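Local coordinates for protein molybdopterin adenylyltransferase (Pyrococcus furiosus, PDB 4LHB) that catalyses the ATP-dependent adenylylation of molybdopterin, releasing diphosphate, a step in biosynthesis of the molybdenum cofactor, and assembles as a homohexamer, at residues 36-41 with 71-76; 49-54 with 161-166; 99-104 with 139-144. One frame throughout, in Å; residues are numbered along the deposited sequence.

Contact 1. Residues 36-41 with 71-76; sequences ITVSDK and VPDDKI
Val38 and Val71 face each other as a parallel beta bridge where two neighbouring strands, 32-38 and 64-71, end. The chain passes from one to the other through helices, a beta-alpha-beta crossover at one margin of the mixed sheet of the MoaB/Mog fold. Two backbone bonds define the register. Val71 N donates a hydrogen bond to Thr37 O (3.0 Å, N-H...O angle 168°), and Val71 O accepts one from Ser39 N at 2.9 Å, so Val71 spans the two peptides that flank Val38. The CA of Val38 adds a CA-H...O contact to that same carbonyl, 3.3 Å from Val71 O.

The apolar packing runs through one methyl. Val71 CG2 lies between its own backbone N and carbonyl carbon, from where it meets Ile36 CG2 at 3.8 Å and Val38 CB at 4.0 Å. Ala81 of helix 75-87 packs on both Ile36 and Val71, covering this cluster.

Beyond the strand ends the chemistry becomes polar. Asp40 keeps CG beside its backbone N (chi1 -84°), and Asp40 OD2 accepts the Asp73 N-H at 2.9 Å. The donor stands well above the carboxylate plane, 57° out of it. Gln150 NE2 of a second subunit also bonds to Asp40 OD2, tying this junction to the hexamer. Asp73 is the centre of an inverse gamma turn, closed by a weak bond from Asp74 N to Pro72 O, just ahead of helix 75-87.

Both segments also lead into helices through N-caps. Ser39 OG accepts from Gly42 N on one side; on the other, Asp74 OD1 accepts from Glu77 N and, weakly and at a bent angle, from Ile76 N at 3.1 Å.

Contact 2. Residues 49-54 with 161-166; sequences DKSGPL and GSVNAV. With SO4 (sulfate ion), chain F.
The peptide carbonyl of Gly161 is the flat group that Ser51 addresses, where the N-terminal ends of helices 51-60 and 163-184 lie side by side in the MoaB/Mog fold. Ser51 OG donates to Gly161 O over 2.8 Å, arriving tilted 19° from the carbonyl plane. A second flat group, the Asp49 carboxylate, works on its own side of the contact: Gly52 N reaches OD1 on the syn side, 34° out of the carboxylate plane, and Ser51 N adds a weak bond to the same oxygen. The other oxygen, OD2, bonds to Tyr68 OH.

Asp49 thus accepts from the first turn of helix 51-60, and Ser162 is the N-cap of helix 163-184, Ser162 OG taking the Ala165 N-H at 3.2 Å. Ser51 carries OG beside its backbone N (chi1 -67°), which directs the hydroxyl to the turn just before the second helix.

Two valine methyls pack beside that bond. Val163 CG2 comes alongside Ser51 OG at 3.6 Å and touches Lys50 CB at 4.0 Å, while Val166 CG2 lies against Ser51 from the next helical turn. One turn further along the first helix, Leu54 CD2 approaches Val163 CG1 and Val166 CG1 more loosely, each at 4.4 Å. Thr96 of strand 92-96 packs on both Ser51 and Val166, so the helix pair rests on the sheet.

The turn at Gly161 also binds an anion, a sulfate probably from the crystallisation liquor: Gly161 N donates to sulfate O4 at 3.1 Å in a nearly straight bond.

Contact 3. Residues 99-104 with 139-144; sequences TGITRR and LTRATA. With SO4 (sulfate ion), chain F.
Leu139 starts the contact by laying CD2 against Ile101 CD1, a close methyl pair at 3.4 Å in which the two side chains cross at about a right angle. A third subunit borders this spot, with its His179 packing on Leu139 and its Leu119 on Ile101.

Two residues on, Arg141 makes the main polar link. Arg141 NE donates to Thr99 O over 3.0 Å with an N-H...O angle of 164°, and the carbonyl oxygen lies only 10° out of the guanidinium plane, a proper edge-on approach. Arg141 NH2 adds a weak, bent bond to Thr99 O at 3.4 Å. The bend at chi3 (-33°) swings NE back to this carbonyl; nearer the backbone, Arg141 CB lies 3.4 Å from Thr99 O. The guanidinium is held from other directions too: NH2 forms a salt bridge with Glu109, and NH1 bonds to Glu118 O of the third subunit.

The partner of Arg141 belongs to the glycine-rich TTGGTG signature of the MoaB/Mog family, whose GGTG part forms the loop after strand 92-96. Here the loop cradles a sulfate: Thr99 N donates to sulfate O3 at 2.8 Å, and Gly100 N lies 3.1 Å from sulfate O2. This is consistent with a place for a phosphate group of a substrate.

The backbone oxygen of Arg141 also faces this loop, 3.2 Å from Thr99 OG1, which in turn sits 3.0 Å from sulfate O3. Past it, Ala142 packs on Phe121 and Pro160, and Thr143 enters strand 143-148 by backbone bonding to Ser158.

How the contacts relate
Contact 1 is the most buried of the three, most of its touching residues being enclosed; contacts 2 and 3 are only partly buried. Contact 1 joins two strand ends by sheet bonding, contact 2 pairs two helix starts through one hydroxyl and valine packing, and contact 3 ties two loops through an arginine. Contacts 1 and 3 border other subunits, whereas no other chain touches contact 2. Contacts 1 and 2 meet where Thr37 packs on Asp49 and Gly52; contacts 1 and 3 meet where Asp73 packs on the Arg104 backbone, the Asp40 contact with the poorly ordered Arg104 side chain being doubtful. Contacts 2 and 3 do not touch but share the sulfate, bound by backbone N-H groups of Gly161 and Thr99.

Contact 1. Residues 36-41 with 71-76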
ATOM      1  N   ILE C  36      17.278   5.009 -21.002  1.00 36.22           N
ATOM      2  CA  ILE C  36      18.188   4.904 -19.850  1.00 32.08           C
ATOM      3  C   ILE C  36      18.583   3.444 -19.682  1.00 32.23           C
ATOM      4  O   ILE C  36      17.737   2.586 -19.467  1.00 32.83           O
ATOM      5  CB  ILE C  36      17.533   5.440 -18.576  1.00 28.58           C
ATOM      6  CG1 ILE C  36      17.191   6.927 -18.745  1.00 28.57           C
ATOM      7  CG2 ILE C  36      18.463   5.239 -17.395  1.00 29.25           C
ATOM      8  CD1 ILE C  36      16.106   7.512 -17.816  1.00 25.92           C
ATOM      9  N   THR C  37      19.858   3.126 -19.811  1.00 33.45           N
ATOM     10  CA  THR C  37      20.242   1.740 -19.545  1.00 35.86           C
ATOM     11  C   THR C  37      20.807   1.730 -18.120  1.00 31.99           C
ATOM     12  O   THR C  37      21.610   2.576 -17.769  1.00 32.62           O
ATOM     13  CB  THR C  37      21.208   1.149 -20.622  1.00 37.60           C
ATOM     14  OG1 THR C  37      22.555   1.340 -20.228  1.00 45.81           O
ATOM     15  CG2 THR C  37      21.022   1.801 -21.940  1.00 35.36           C
ATOM     16  N   VAL C  38      20.314   0.845 -17.272  1.00 31.55           N
ATOM     17  CA  VAL C  38      20.819   0.796 -15.911  1.00 32.90           C
ATOM     18  C   VAL C  38      21.690  -0.465 -15.688  1.00 35.92           C
ATOM     19  O   VAL C  38      21.214  -1.621 -15.800  1.00 31.93           O
ATOM     20  CB  VAL C  38      19.698   1.027 -14.848  1.00 34.53           C
ATOM     21  CG1 VAL C  38      18.440   1.661 -15.478  1.00 30.22           C
ATOM     22  CG2 VAL C  38      19.368  -0.218 -14.071  1.00 32.71           C
ATOM     23  N   SER C  39      22.981  -0.210 -15.407  1.00 37.57           N
ATOM     24  CA  SER C  39      24.023  -1.254 -15.355  1.00 42.33           C
ATOM     25  C   SER C  39      25.268  -0.764 -14.607  1.00 43.64           C
ATOM     26  O   SER C  39      25.961   0.167 -15.068  1.00 40.69           O
ATOM     27  CB  SER C  39      24.464  -1.672 -16.777  1.00 45.42           C
ATOM     28  OG  SER C  39      25.300  -2.850 -16.769  1.00 46.55           O
ATOM     29  N   ASP C  40      25.569  -1.401 -13.476  1.00 46.53           N
ATOM     30  CA  ASP C  40      26.787  -1.065 -12.738  1.00 43.20           C
ATOM     31  C   ASP C  40      27.990  -1.219 -13.675  1.00 41.57           C
ATOM     32  O   ASP C  40      28.741  -0.256 -13.880  1.00 38.65           O
ATOM     33  CB  ASP C  40      26.916  -1.903 -11.462  1.00 40.94           C
ATOM     34  CG  ASP C  40      26.145  -1.312 -10.281  1.00 46.05           C
ATOM     35  OD1 ASP C  40      25.855  -2.040  -9.307  1.00 50.21           O
ATOM     36  OD2 ASP C  40      25.834  -0.106 -10.293  1.00 46.45           O
ATOM     37  N   LYS C  41      28.119  -2.390 -14.299  1.00 45.33           N
ATOM     38  CA  LYS C  41      29.230  -2.654 -15.252  1.00 50.88           C
ATOM     39  C   LYS C  41      29.245  -1.628 -16.397  1.00 47.68           C
ATOM     40  O   LYS C  41      30.259  -0.971 -16.645  1.00 46.42           O
ATOM     41  CB  LYS C  41      29.225  -4.116 -15.764  1.00 56.58           C
ATOM     42  CG  LYS C  41      29.700  -5.144 -14.702  1.00 68.65           C
ATOM     43  CD  LYS C  41      29.590  -6.651 -15.068  1.00 72.90           C
ATOM     44  CE  LYS C  41      28.133  -7.133 -15.228  1.00 74.24           C
ATOM     45  NZ  LYS C  41      27.827  -8.532 -14.779  1.00 68.21           N
ATOM     46  N   VAL C  71      23.469   4.552 -16.473  1.00 33.35           N
ATOM     47  CA  VAL C  71      23.579   4.867 -15.032  1.00 29.30           C
ATOM     48  C   VAL C  71      23.808   3.587 -14.223  1.00 29.07           C
ATOM     49  O   VAL C  71      23.367   2.494 -14.579  1.00 30.72           O
ATOM     50  CB  VAL C  71      22.319   5.615 -14.503  1.00 28.09           C
ATOM     51  CG1 VAL C  71      22.131   6.960 -15.203  1.00 29.76           C
ATOM     52  CG2 VAL C  71      21.044   4.758 -14.584  1.00 25.02           C
ATOM     53  N   PRO C  72      24.499   3.698 -13.117  1.00 31.44           N
ATOM     54  CA  PRO C  72      24.610   2.526 -12.259  1.00 34.28           C
ATOM     55  C   PRO C  72      23.251   2.035 -11.715  1.00 34.48           C
ATOM     56  O   PRO C  72      22.271   2.766 -11.763  1.00 31.90           O
ATOM     57  CB  PRO C  72      25.481   3.026 -11.115  1.00 32.39           C
ATOM     58  CG  PRO C  72      25.274   4.475 -11.119  1.00 35.20           C
ATOM     59  CD  PRO C  72      25.123   4.878 -12.532  1.00 33.94           C
ATOM     60  N   ASP C  73      23.214   0.816 -11.184  1.00 36.55           N
ATOM     61  CA  ASP C  73      21.996   0.244 -10.615  1.00 35.34           C
ATOM     62  C   ASP C  73      21.772   0.897  -9.276  1.00 33.71           C
ATOM     63  O   ASP C  73      21.980   0.304  -8.248  1.00 38.08           O
ATOM     64  CB  ASP C  73      22.088  -1.299 -10.535  1.00 38.16           C
ATOM     65  CG  ASP C  73      20.695  -2.027 -10.760  1.00 50.88           C
ATOM     66  OD1 ASP C  73      20.782  -3.232 -11.085  1.00 62.95           O
ATOM     67  OD2 ASP C  73      19.522  -1.468 -10.626  1.00 46.42           O
ATOM     68  N   ASP C  74      21.330   2.148  -9.307  1.00 35.90           N
ATOM     69  CA  ASP C  74      21.287   3.039  -8.145  1.00 32.97           C
ATOM     70  C   ASP C  74      20.025   3.951  -8.227  1.00 33.77           C
ATOM     71  O   ASP C  74      19.874   4.753  -9.143  1.00 31.12           O
ATOM     72  CB  ASP C  74      22.555   3.894  -8.151  1.00 35.55           C
ATOM     73  CG  ASP C  74      22.609   4.926  -6.994  1.00 36.55           C
ATOM     74  OD1 ASP C  74      21.912   5.943  -7.030  1.00 36.30           O
ATOM     75  OD2 ASP C  74      23.385   4.733  -6.052  1.00 39.09           O
ATOM     76  N   LYS C  75      19.148   3.854  -7.240  1.00 31.47           N
ATOM     77  CA  LYS C  75      17.900   4.591  -7.269  1.00 29.37           C
ATOM     78  C   LYS C  75      17.998   6.048  -7.599  1.00 28.05           C
ATOM     79  O   LYS C  75      17.170   6.552  -8.317  1.00 26.88           O
ATOM     80  CB  LYS C  75      17.166   4.447  -5.941  1.00 27.69           C
ATOM     81  CG  LYS C  75      15.972   5.357  -5.740  1.00 27.06           C
ATOM     82  CD  LYS C  75      15.138   4.726  -4.637  1.00 28.92           C
ATOM     83  CE  LYS C  75      13.936   5.527  -4.166  1.00 29.15           C
ATOM     84  NZ  LYS C  75      13.482   4.993  -2.860  1.00 27.78           N
ATOM     85  N   ILE C  76      18.948   6.747  -7.000  1.00 28.89           N
ATOM     86  CA  ILE C  76      18.999   8.186  -7.155  1.00 27.29           C
ATOM     87  C   ILE C  76      19.488   8.513  -8.551  1.00 28.23           C
ATOM     88  O   ILE C  76      18.995   9.465  -9.144  1.00 28.08           O
ATOM     89  CB  ILE C  76      19.924   8.826  -6.143  1.00 26.62           C
ATOM     90  CG1 ILE C  76      19.233   8.911  -4.790  1.00 26.02           C
ATOM     91  CG2 ILE C  76      20.358  10.231  -6.575  1.00 26.92           C
ATOM     92  CD1 ILE C  76      20.156   9.420  -3.690  1.00 23.90           C
TER

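Contact 2. Residues 49-54 with 161-166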
ATOM      1  N   ASP C  49      27.346  -1.330 -23.808  1.00 49.20           N
ATOM      2  CA  ASP C  49      25.884  -1.268 -23.861  1.00 46.69           C
ATOM      3  C   ASP C  49      25.324  -1.586 -25.264  1.00 47.19           C
ATOM      4  O   ASP C  49      25.384  -0.734 -26.161  1.00 42.77           O
ATOM      5  CB  ASP C  49      25.422   0.123 -23.471  1.00 43.02           C
ATOM      6  CG  ASP C  49      23.935   0.234 -23.389  1.00 39.19           C
ATOM      7  OD1 ASP C  49      23.255  -0.809 -23.337  1.00 39.64           O
ATOM      8  OD2 ASP C  49      23.451   1.371 -23.371  1.00 41.15           O
ATOM      9  N   LYS C  50      24.772  -2.779 -25.444  1.00 45.30           N
ATOM     10  CA  LYS C  50      24.200  -3.145 -26.732  1.00 56.62           C
ATOM     11  C   LYS C  50      22.676  -2.868 -26.769  1.00 55.57           C
ATOM     12  O   LYS C  50      22.130  -2.643 -27.842  1.00 56.22           O
ATOM     13  CB  LYS C  50      24.548  -4.612 -27.114  1.00 67.54           C
ATOM     14  CG  LYS C  50      25.961  -4.843 -27.711  1.00 74.12           C
ATOM     15  CD  LYS C  50      26.187  -4.158 -29.084  1.00 79.42           C
ATOM     16  CE  LYS C  50      27.445  -4.651 -29.836  1.00 81.52           C
ATOM     17  NZ  LYS C  50      27.674  -4.077 -31.211  1.00 68.99           N
ATOM     18  N   SER C  51      22.025  -2.807 -25.597  1.00 53.04           N
ATOM     19  CA  SER C  51      20.560  -2.675 -25.497  1.00 44.52           C
ATOM     20  C   SER C  51      20.021  -1.242 -25.653  1.00 43.73           C
ATOM     21  O   SER C  51      19.038  -1.019 -26.368  1.00 41.49           O
ATOM     22  CB  SER C  51      20.039  -3.285 -24.194  1.00 39.53           C
ATOM     23  OG  SER C  51      20.213  -4.690 -24.194  1.00 41.43           O
ATOM     24  N   GLY C  52      20.612  -0.276 -24.966  1.00 42.90           N
ATOM     25  CA  GLY C  52      20.232   1.119 -25.192  1.00 44.56           C
ATOM     26  C   GLY C  52      20.206   1.467 -26.695  1.00 47.80           C
ATOM     27  O   GLY C  52      19.183   1.880 -27.227  1.00 45.44           O
ATOM     28  N   PRO C  53      21.342   1.282 -27.395  1.00 51.38           N
ATOM     29  CA  PRO C  53      21.429   1.625 -28.839  1.00 46.23           C
ATOM     30  C   PRO C  53      20.404   0.939 -29.712  1.00 39.69           C
ATOM     31  O   PRO C  53      19.878   1.575 -30.630  1.00 37.52           O
ATOM     32  CB  PRO C  53      22.856   1.175 -29.218  1.00 44.76           C
ATOM     33  CG  PRO C  53      23.610   1.390 -27.943  1.00 48.32           C
ATOM     34  CD  PRO C  53      22.672   0.904 -26.856  1.00 47.08           C
ATOM     35  N   LEU C  54      20.123  -0.329 -29.441  1.00 36.72           N
ATOM     36  CA  LEU C  54      19.041  -0.996 -30.145  1.00 40.04           C
ATOM     37  C   LEU C  54      17.722  -0.198 -29.960  1.00 42.08           C
ATOM     38  O   LEU C  54      17.110   0.215 -30.946  1.00 44.44           O
ATOM     39  CB  LEU C  54      18.890  -2.439 -29.674  1.00 39.49           C
ATOM     40  CG  LEU C  54      17.749  -3.238 -30.313  1.00 42.78           C
ATOM     41  CD1 LEU C  54      17.735  -3.083 -31.849  1.00 39.62           C
ATOM     42  CD2 LEU C  54      17.865  -4.709 -29.874  1.00 40.89           C
ATOM     43  N   GLY C 161      17.381  -6.331 -19.129  1.00 31.71           N
ATOM     44  CA  GLY C 161      18.663  -5.893 -19.633  1.00 32.87           C
ATOM     45  C   GLY C 161      19.098  -6.622 -20.871  1.00 31.96           C
ATOM     46  O   GLY C 161      19.701  -6.004 -21.733  1.00 36.93           O
ATOM     47  N   SER C 162      18.803  -7.914 -20.986  1.00 34.13           N
ATOM     48  CA  SER C 162      19.261  -8.662 -22.161  1.00 39.95           C
ATOM     49  C   SER C 162      18.729  -8.075 -23.480  1.00 43.63           C
ATOM     50  O   SER C 162      17.616  -7.525 -23.526  1.00 46.63           O
ATOM     51  CB  SER C 162      18.907 -10.137 -22.074  1.00 40.48           C
ATOM     52  OG  SER C 162      17.529 -10.354 -22.225  1.00 46.33           O
ATOM     53  N   VAL C 163      19.550  -8.159 -24.528  1.00 46.15           N
ATOM     54  CA  VAL C 163      19.148  -7.773 -25.880  1.00 46.68           C
ATOM     55  C   VAL C 163      17.863  -8.501 -26.341  1.00 44.78           C
ATOM     56  O   VAL C 163      16.986  -7.871 -26.895  1.00 41.79           O
ATOM     57  CB  VAL C 163      20.298  -8.021 -26.885  1.00 49.24           C
ATOM     58  CG1 VAL C 163      19.764  -8.329 -28.300  1.00 43.50           C
ATOM     59  CG2 VAL C 163      21.265  -6.839 -26.867  1.00 45.66           C
ATOM     60  N   ASN C 164      17.729  -9.797 -26.072  1.00 45.09           N
ATOM     61  CA  ASN C 164      16.513 -10.518 -26.465  1.00 51.50           C
ATOM     62  C   ASN C 164      15.251 -10.032 -25.763  1.00 50.53           C
ATOM     63  O   ASN C 164      14.191  -9.884 -26.394  1.00 56.71           O
ATOM     64  CB  ASN C 164      16.647 -12.038 -26.258  1.00 59.40           C
ATOM     65  CG  ASN C 164      17.502 -12.706 -27.338  1.00 68.79           C
ATOM     66  OD1 ASN C 164      17.476 -12.313 -28.514  1.00 73.09           O
ATOM     67  ND2 ASN C 164      18.275 -13.711 -26.940  1.00 68.02           N
ATOM     68  N   ALA C 165      15.360  -9.803 -24.462  1.00 42.66           N
ATOM     69  CA  ALA C 165      14.260  -9.304 -23.699  1.00 38.12           C
ATOM     70  C   ALA C 165      13.920  -7.944 -24.267  1.00 39.80           C
ATOM     71  O   ALA C 165      12.723  -7.582 -24.384  1.00 36.90           O
ATOM     72  CB  ALA C 165      14.617  -9.221 -22.220  1.00 36.35           C
ATOM     73  N   VAL C 166      14.944  -7.179 -24.652  1.00 36.91           N
ATOM     74  CA  VAL C 166      14.663  -5.850 -25.174  1.00 37.77           C
ATOM     75  C   VAL C 166      13.926  -5.856 -26.531  1.00 42.98           C
ATOM     76  O   VAL C 166      13.025  -5.034 -26.779  1.00 44.02           O
ATOM     77  CB  VAL C 166      15.909  -5.003 -25.221  1.00 35.99           C
ATOM     78  CG1 VAL C 166      15.681  -3.816 -26.129  1.00 35.68           C
ATOM     79  CG2 VAL C 166      16.229  -4.564 -23.810  1.00 33.38           C
TER
HETATM   80  S   SO4 F 201      17.843  -7.257 -15.688  1.00 51.28           S
HETATM   81  O1  SO4 F 201      19.223  -6.803 -15.932  1.00 47.42           O
HETATM   82  O2  SO4 F 201      17.690  -7.935 -14.389  1.00 60.17           O
HETATM   83  O3  SO4 F 201      16.978  -6.052 -15.624  1.00 58.63           O
HETATM   84  O4  SO4 F 201      17.415  -8.236 -16.738  1.00 56.01           O

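Contact 3. Residues 99-104 with 139-144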
ATOM      1  N   THR C  99      15.763  -4.827 -13.431  1.00 27.32           N
ATOM      2  CA  THR C  99      14.389  -5.278 -13.250  1.00 29.19           C
ATOM      3  C   THR C  99      14.323  -6.638 -12.581  1.00 28.93           C
ATOM      4  O   THR C  99      13.249  -7.080 -12.203  1.00 28.80           O
ATOM      5  CB  THR C  99      13.552  -5.369 -14.556  1.00 27.26           C
ATOM      6  OG1 THR C  99      14.006  -6.475 -15.351  1.00 25.25           O
ATOM      7  CG2 THR C  99      13.455  -4.008 -15.330  1.00 24.79           C
ATOM      8  N   GLY C 100      15.470  -7.278 -12.401  1.00 30.23           N
ATOM      9  CA  GLY C 100      15.523  -8.626 -11.780  1.00 30.33           C
ATOM     10  C   GLY C 100      15.321  -8.724 -10.276  1.00 29.63           C
ATOM     11  O   GLY C 100      14.900  -7.779  -9.596  1.00 24.55           O
ATOM     12  N   ILE C 101      15.663  -9.894  -9.758  1.00 31.59           N
ATOM     13  CA  ILE C 101      15.456 -10.194  -8.355  1.00 32.26           C
ATOM     14  C   ILE C 101      16.712 -10.118  -7.427  1.00 36.41           C
ATOM     15  O   ILE C 101      16.645 -10.545  -6.251  1.00 37.82           O
ATOM     16  CB  ILE C 101      14.733 -11.549  -8.208  1.00 31.03           C
ATOM     17  CG1 ILE C 101      15.596 -12.698  -8.748  1.00 29.85           C
ATOM     18  CG2 ILE C 101      13.342 -11.466  -8.835  1.00 27.58           C
ATOM     19  CD1 ILE C 101      15.117 -14.047  -8.245  1.00 28.64           C
ATOM     20  N   THR C 102      17.828  -9.529  -7.889  1.00 38.47           N
ATOM     21  CA  THR C 102      19.007  -9.324  -6.994  1.00 37.30           C
ATOM     22  C   THR C 102      18.791  -8.092  -6.163  1.00 39.07           C
ATOM     23  O   THR C 102      17.844  -7.337  -6.422  1.00 39.76           O
ATOM     24  CB  THR C 102      20.302  -9.098  -7.757  1.00 37.90           C
ATOM     25  OG1 THR C 102      20.263  -7.831  -8.446  1.00 39.29           O
ATOM     26  CG2 THR C 102      20.575 -10.244  -8.747  1.00 35.94           C
ATOM     27  N   ARG C 103      19.677  -7.870  -5.190  1.00 46.63           N
ATOM     28  CA  ARG C 103      19.603  -6.716  -4.231  1.00 46.30           C
ATOM     29  C   ARG C 103      19.968  -5.441  -4.960  1.00 42.06           C
ATOM     30  O   ARG C 103      19.540  -4.359  -4.616  1.00 40.56           O
ATOM     31  CB  ARG C 103      20.626  -6.902  -3.108  1.00 52.02           C
ATOM     32  CG  ARG C 103      20.388  -8.111  -2.228  1.00 57.76           C
ATOM     33  CD  ARG C 103      21.603  -8.490  -1.373  1.00 61.01           C
ATOM     34  NE  ARG C 103      21.302  -9.651  -0.529  1.00 61.97           N
ATOM     35  CZ  ARG C 103      20.471  -9.629   0.519  1.00 61.47           C
ATOM     36  NH1 ARG C 103      19.864  -8.499   0.894  1.00 57.24           N
ATOM     37  NH2 ARG C 103      20.250 -10.745   1.212  1.00 59.14           N
ATOM     38  N   ARG C 104      20.812  -5.628  -5.956  1.00 43.41           N
ATOM     39  CA  ARG C 104      21.239  -4.629  -6.901  1.00 50.80           C
ATOM     40  C   ARG C 104      20.045  -3.928  -7.588  1.00 45.83           C
ATOM     41  O   ARG C 104      20.017  -2.710  -7.685  1.00 42.89           O
ATOM     42  CB  ARG C 104      22.083  -5.389  -7.959  1.00 64.98           C
ATOM     43  CG  ARG C 104      23.222  -4.661  -8.662  1.00 75.27           C
ATOM     44  CD  ARG C 104      24.101  -3.872  -7.711  1.00 84.96           C
ATOM     45  NE  ARG C 104      24.143  -4.391  -6.343  1.00 91.32           N
ATOM     46  CZ  ARG C 104      24.698  -3.730  -5.329  1.00 96.21           C
ATOM     47  NH1 ARG C 104      25.262  -2.543  -5.545  1.00 88.14           N
ATOM     48  NH2 ARG C 104      24.702  -4.258  -4.103  1.00 96.65           N
ATOM     49  N   LEU C 139      10.729 -15.300 -13.700  1.00 36.44           N
ATOM     50  CA  LEU C 139      11.684 -14.262 -13.353  1.00 37.82           C
ATOM     51  C   LEU C 139      11.525 -12.983 -14.149  1.00 43.71           C
ATOM     52  O   LEU C 139      12.121 -11.980 -13.790  1.00 47.91           O
ATOM     53  CB  LEU C 139      13.126 -14.758 -13.549  1.00 36.51           C
ATOM     54  CG  LEU C 139      13.543 -15.760 -12.489  1.00 35.99           C
ATOM     55  CD1 LEU C 139      14.881 -16.353 -12.801  1.00 34.38           C
ATOM     56  CD2 LEU C 139      13.556 -15.075 -11.144  1.00 36.88           C
ATOM     57  N   THR C 140      10.785 -13.009 -15.253  1.00 47.21           N
ATOM     58  CA  THR C 140      10.701 -11.817 -16.089  1.00 52.29           C
ATOM     59  C   THR C 140       9.872 -10.746 -15.385  1.00 53.08           C
ATOM     60  O   THR C 140       8.698 -10.975 -14.970  1.00 50.13           O
ATOM     61  CB  THR C 140      10.048 -12.033 -17.463  1.00 53.21           C
ATOM     62  OG1 THR C 140      10.608 -13.161 -18.122  1.00 49.68           O
ATOM     63  CG2 THR C 140      10.286 -10.818 -18.309  1.00 56.05           C
ATOM     64  N   ARG C 141      10.490  -9.581 -15.241  1.00 47.72           N
ATOM     65  CA  ARG C 141       9.767  -8.448 -14.701  1.00 48.53           C
ATOM     66  C   ARG C 141       9.951  -7.252 -15.629  1.00 40.51           C
ATOM     67  O   ARG C 141      11.016  -7.021 -16.193  1.00 39.61           O
ATOM     68  CB  ARG C 141      10.164  -8.205 -13.237  1.00 51.12           C
ATOM     69  CG  ARG C 141      10.200  -9.507 -12.407  1.00 56.06           C
ATOM     70  CD  ARG C 141      10.243  -9.323 -10.881  1.00 52.56           C
ATOM     71  NE  ARG C 141      10.993  -8.118 -10.590  1.00 50.71           N
ATOM     72  CZ  ARG C 141      10.890  -7.405  -9.482  1.00 49.38           C
ATOM     73  NH1 ARG C 141      10.091  -7.799  -8.489  1.00 50.09           N
ATOM     74  NH2 ARG C 141      11.622  -6.300  -9.363  1.00 48.01           N
ATOM     75  N   ALA C 142       8.865  -6.552 -15.863  1.00 36.96           N
ATOM     76  CA  ALA C 142       8.867  -5.423 -16.778  1.00 35.18           C
ATOM     77  C   ALA C 142       7.595  -4.748 -16.474  1.00 34.04           C
ATOM     78  O   ALA C 142       6.643  -5.389 -16.056  1.00 30.63           O
ATOM     79  CB  ALA C 142       8.837  -5.876 -18.216  1.00 36.38           C
ATOM     80  N   THR C 143       7.564  -3.449 -16.677  1.00 35.56           N
ATOM     81  CA  THR C 143       6.393  -2.687 -16.277  1.00 33.82           C
ATOM     82  C   THR C 143       6.286  -1.479 -17.153  1.00 28.28           C
ATOM     83  O   THR C 143       7.260  -1.097 -17.801  1.00 26.48           O
ATOM     84  CB  THR C 143       6.511  -2.242 -14.798  1.00 35.53           C
ATOM     85  OG1 THR C 143       5.244  -1.731 -14.361  1.00 43.06           O
ATOM     86  CG2 THR C 143       7.604  -1.161 -14.613  1.00 31.47           C
ATOM     87  N   ALA C 144       5.118  -0.855 -17.136  1.00 25.64           N
ATOM     88  CA  ALA C 144       4.919   0.416 -17.837  1.00 23.55           C
ATOM     89  C   ALA C 144       3.814   1.186 -17.136  1.00 22.51           C
ATOM     90  O   ALA C 144       2.899   0.588 -16.571  1.00 25.25           O
ATOM     91  CB  ALA C 144       4.590   0.157 -19.309  1.00 22.32           C
TER
HETATM   92  S   SO4 F 201      17.843  -7.257 -15.688  1.00 51.28           S
HETATM   93  O1  SO4 F 201      19.223  -6.803 -15.932  1.00 47.42           O
HETATM   94  O2  SO4 F 201      17.690  -7.935 -14.389  1.00 60.17           O
HETATM   95  O3  SO4 F 201      16.978  -6.052 -15.624  1.00 58.63           O
HETATM   96  O4  SO4 F 201      17.415  -8.236 -16.738  1.00 56.01           O